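G protein alpha subunit (Entamoeba histolytica, PDB 4FID) probably acts as the nucleotide-binding subunit of a heterotrimeric G protein, binding GDP and GTP and relaying signals from membrane receptors. Local coordinates at residues 20-25 / 163-168. Numbering follows the deposited sequence.
Sequences TIAKQL and FHLIDV. With GDP (guanosine-5'-diphosphate), chain C.
Leu-165 spreads its two methyls over two residues of segment 20-25, one helical turn apart: CD1 lies 4.3 Å from CB of Ala-22, and CD2 stands 4.3 Å from CD1 of Leu-25. These apolar meetings make up most of a small, buried interface of 122 Å² in all. Helix and strand run nearly antiparallel, at 156°, with the axes of the two short segments 9.9 Å apart at closest approach, and Ala-22 and Asp-167 have the nearest CA atoms, at 7.1 Å. At the C-terminal end of the strand the contact is van der Waals only, OD1 of Asp-167 lying 3.9 Å from the methyl CB of Ala-22. Its carboxylate is carried there with CG anti to the backbone N (chi1 176°), while OD2 forms a salt bridge with Lys-18, a GDP-binding residue.

The arrangement belongs to the Ras-like domain of G-alpha proteins: helix 18-28 follows the P-loop and packs on the central sheet against strand 162-167, whose end leads into the predicted GTP-binding run from Asp-167 to Gln-171. Ligand contacts come from the start of segment 20-25. There Thr-20 holds O1A of the GDP alpha-phosphate twice, through OG1 at 2.9 Å and, weakly, through its backbone N at 2.8 Å, where the N-H...O angle is 129°. On the apolar side, Leu-25 also touches Phe-319 of helix 312-332, and Leu-165 packs on Val-8 of strand 6-12.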
loop_
_atom_site.group_PDB
_atom_site.type_symbol
_atom_site.label_atom_id
_atom_site.label_comp_id
_atom_site.label_asym_id
_atom_site.label_seq_id
_atom_site.Cartn_x
_atom_site.Cartn_y
_atom_site.Cartn_z
ATOM N N THR A 20 -4.318 2.932 1.185
ATOM C CA THR A 20 -3.515 4.139 1.260
ATOM C C THR A 20 -3.849 5.106 0.123
ATOM O O THR A 20 -3.886 6.321 0.301
ATOM C CB THR A 20 -2.045 3.810 1.163
ATOM O OG1 THR A 20 -1.694 2.876 2.198
ATOM C CG2 THR A 20 -1.223 5.107 1.288
ATOM N N ILE A 21 -4.095 4.563 -1.059
ATOM C CA ILE A 21 -4.530 5.406 -2.154
ATOM C C ILE A 21 -5.843 6.131 -1.803
ATOM O O ILE A 21 -6.001 7.308 -2.094
ATOM C CB ILE A 21 -4.741 4.573 -3.418
ATOM C CG1 ILE A 21 -3.455 3.826 -3.790
ATOM C CG2 ILE A 21 -5.277 5.452 -4.542
ATOM C CD1 ILE A 21 -2.377 4.712 -4.330
ATOM N N ALA A 22 -6.784 5.412 -1.193
ATOM C CA ALA A 22 -8.090 5.971 -0.857
ATOM C C ALA A 22 -8.023 7.081 0.200
ATOM O O ALA A 22 -8.741 8.080 0.110
ATOM C CB ALA A 22 -9.036 4.869 -0.412
ATOM N N LYS A 23 -7.181 6.901 1.207
ATOM C CA LYS A 23 -6.973 7.955 2.194
ATOM C C LYS A 23 -6.298 9.162 1.541
ATOM O O LYS A 23 -6.594 10.312 1.849
ATOM C CB LYS A 23 -6.125 7.447 3.360
ATOM C CG LYS A 23 -6.907 6.697 4.405
ATOM C CD LYS A 23 -5.982 5.983 5.355
ATOM C CE LYS A 23 -6.751 4.976 6.199
ATOM N NZ LYS A 23 -5.887 3.818 6.577
ATOM N N GLN A 24 -5.400 8.880 0.619
ATOM C CA GLN A 24 -4.652 9.922 -0.049
ATOM C C GLN A 24 -5.558 10.818 -0.883
ATOM O O GLN A 24 -5.328 12.022 -0.981
ATOM C CB GLN A 24 -3.561 9.297 -0.920
ATOM C CG GLN A 24 -2.479 10.255 -1.314
ATOM C CD GLN A 24 -1.644 10.716 -0.141
ATOM O OE1 GLN A 24 -0.639 10.089 0.209
ATOM N NE2 GLN A 24 -2.040 11.836 0.462
ATOM N N LEU A 25 -6.594 10.235 -1.476
ATOM C CA LEU A 25 -7.518 10.997 -2.319
ATOM C C LEU A 25 -8.485 11.771 -1.454
ATOM O O LEU A 25 -8.926 12.858 -1.836
ATOM C CB LEU A 25 -8.296 10.078 -3.269
ATOM C CG LEU A 25 -7.476 9.375 -4.357
ATOM C CD1 LEU A 25 -8.297 8.295 -5.041
ATOM C CD2 LEU A 25 -6.958 10.392 -5.359
ATOM N N PHE A 163 -16.637 13.247 -7.968
ATOM C CA PHE A 163 -16.266 11.840 -8.002
ATOM C C PHE A 163 -16.818 11.056 -6.810
ATOM O O PHE A 163 -16.992 11.591 -5.717
ATOM C CB PHE A 163 -14.751 11.684 -8.056
ATOM C CG PHE A 163 -14.173 11.906 -9.412
ATOM C CD1 PHE A 163 -13.698 10.846 -10.153
ATOM C CD2 PHE A 163 -14.114 13.181 -9.956
ATOM C CE1 PHE A 163 -13.159 11.056 -11.418
ATOM C CE2 PHE A 163 -13.580 13.395 -11.218
ATOM C CZ PHE A 163 -13.101 12.336 -11.947
ATOM N N HIS A 164 -17.105 9.782 -7.036
ATOM C CA HIS A 164 -17.527 8.900 -5.958
ATOM C C HIS A 164 -16.618 7.676 -5.953
ATOM O O HIS A 164 -16.433 7.011 -6.982
ATOM C CB HIS A 164 -18.992 8.512 -6.109
ATOM C CG HIS A 164 -19.488 7.610 -5.028
ATOM N ND1 HIS A 164 -19.808 8.065 -3.766
ATOM C CD2 HIS A 164 -19.731 6.276 -5.020
ATOM C CE1 HIS A 164 -20.219 7.050 -3.026
ATOM N NE2 HIS A 164 -20.186 5.953 -3.764
ATOM N N LEU A 165 -16.031 7.399 -4.794
ATOM C CA LEU A 165 -14.981 6.401 -4.693
ATOM C C LEU A 165 -15.540 5.227 -3.901
ATOM O O LEU A 165 -16.052 5.419 -2.794
ATOM C CB LEU A 165 -13.750 7.022 -4.002
ATOM C CG LEU A 165 -12.365 6.345 -3.983
ATOM C CD1 LEU A 165 -12.349 5.149 -3.064
ATOM C CD2 LEU A 165 -11.912 5.922 -5.370
ATOM N N ILE A 166 -15.476 4.024 -4.481
ATOM C CA ILE A 166 -15.893 2.808 -3.792
ATOM C C ILE A 166 -14.685 1.942 -3.541
ATOM O O ILE A 166 -14.097 1.415 -4.483
ATOM C CB ILE A 166 -16.882 1.992 -4.627
ATOM C CG1 ILE A 166 -18.091 2.861 -5.008
ATOM C CG2 ILE A 166 -17.282 0.670 -3.871
ATOM C CD1 ILE A 166 -18.932 2.288 -6.115
ATOM N N ASP A 167 -14.305 1.805 -2.271
ATOM C CA ASP A 167 -13.119 1.022 -1.887
ATOM C C ASP A 167 -13.544 -0.374 -1.428
ATOM O O ASP A 167 -14.095 -0.536 -0.339
ATOM C CB ASP A 167 -12.339 1.759 -0.793
ATOM C CG ASP A 167 -11.148 0.978 -0.274
ATOM O OD1 ASP A 167 -10.561 1.435 0.727
ATOM O OD2 ASP A 167 -10.787 -0.081 -0.839
ATOM N N VAL A 168 -13.312 -1.377 -2.270
ATOM C CA VAL A 168 -13.755 -2.735 -1.961
ATOM C C VAL A 168 -12.652 -3.544 -1.288
ATOM O O VAL A 168 -11.642 -3.834 -1.904
ATOM C CB VAL A 168 -14.203 -3.495 -3.223
ATOM C CG1 VAL A 168 -14.826 -4.811 -2.828
ATOM C CG2 VAL A 168 -15.182 -2.672 -4.045
HETATM P PB GDP C . -5.045 -2.608 1.633
HETATM O O1B GDP C . -5.959 -2.115 2.727
HETATM O O2B GDP C . -5.012 -4.119 1.660
HETATM O O3B GDP C . -5.612 -2.130 0.320
HETATM O O3A GDP C . -3.519 -2.067 1.807
HETATM P PA GDP C . -3.076 -0.846 2.790
HETATM O O1A GDP C . -3.436 0.502 2.202
HETATM O O2A GDP C . -3.685 -0.998 4.173
HETATM O "O5'" GDP C . -1.470 -1.016 2.911
HETATM C "C5'" GDP C . -0.860 -1.195 4.193
HETATM C "C4'" GDP C . 0.544 -0.579 4.275
HETATM O "O4'" GDP C . 1.139 -0.385 2.984
HETATM C "C3'" GDP C . 0.551 0.776 4.984
HETATM O "O3'" GDP C . 1.467 0.735 6.098
HETATM C "C2'" GDP C . 0.997 1.773 3.923
HETATM O "O2'" GDP C . 1.761 2.850 4.494
HETATM C "C1'" GDP C . 1.785 0.892 2.948
HETATM N N9 GDP C . 1.852 1.456 1.568
HETATM C C8 GDP C . 0.858 1.565 0.659
HETATM N N7 GDP C . 1.306 2.130 -0.496
HETATM C C5 GDP C . 2.617 2.390 -0.339
HETATM C C6 GDP C . 3.709 2.987 -1.150
HETATM O O6 GDP C . 3.506 3.393 -2.309
HETATM N N1 GDP C . 4.928 3.088 -0.607
HETATM C C2 GDP C . 5.192 2.650 0.640
HETATM N N2 GDP C . 6.452 2.772 1.115
HETATM N N3 GDP C . 4.250 2.092 1.444
HETATM C C4 GDP C . 2.971 1.940 1.018
#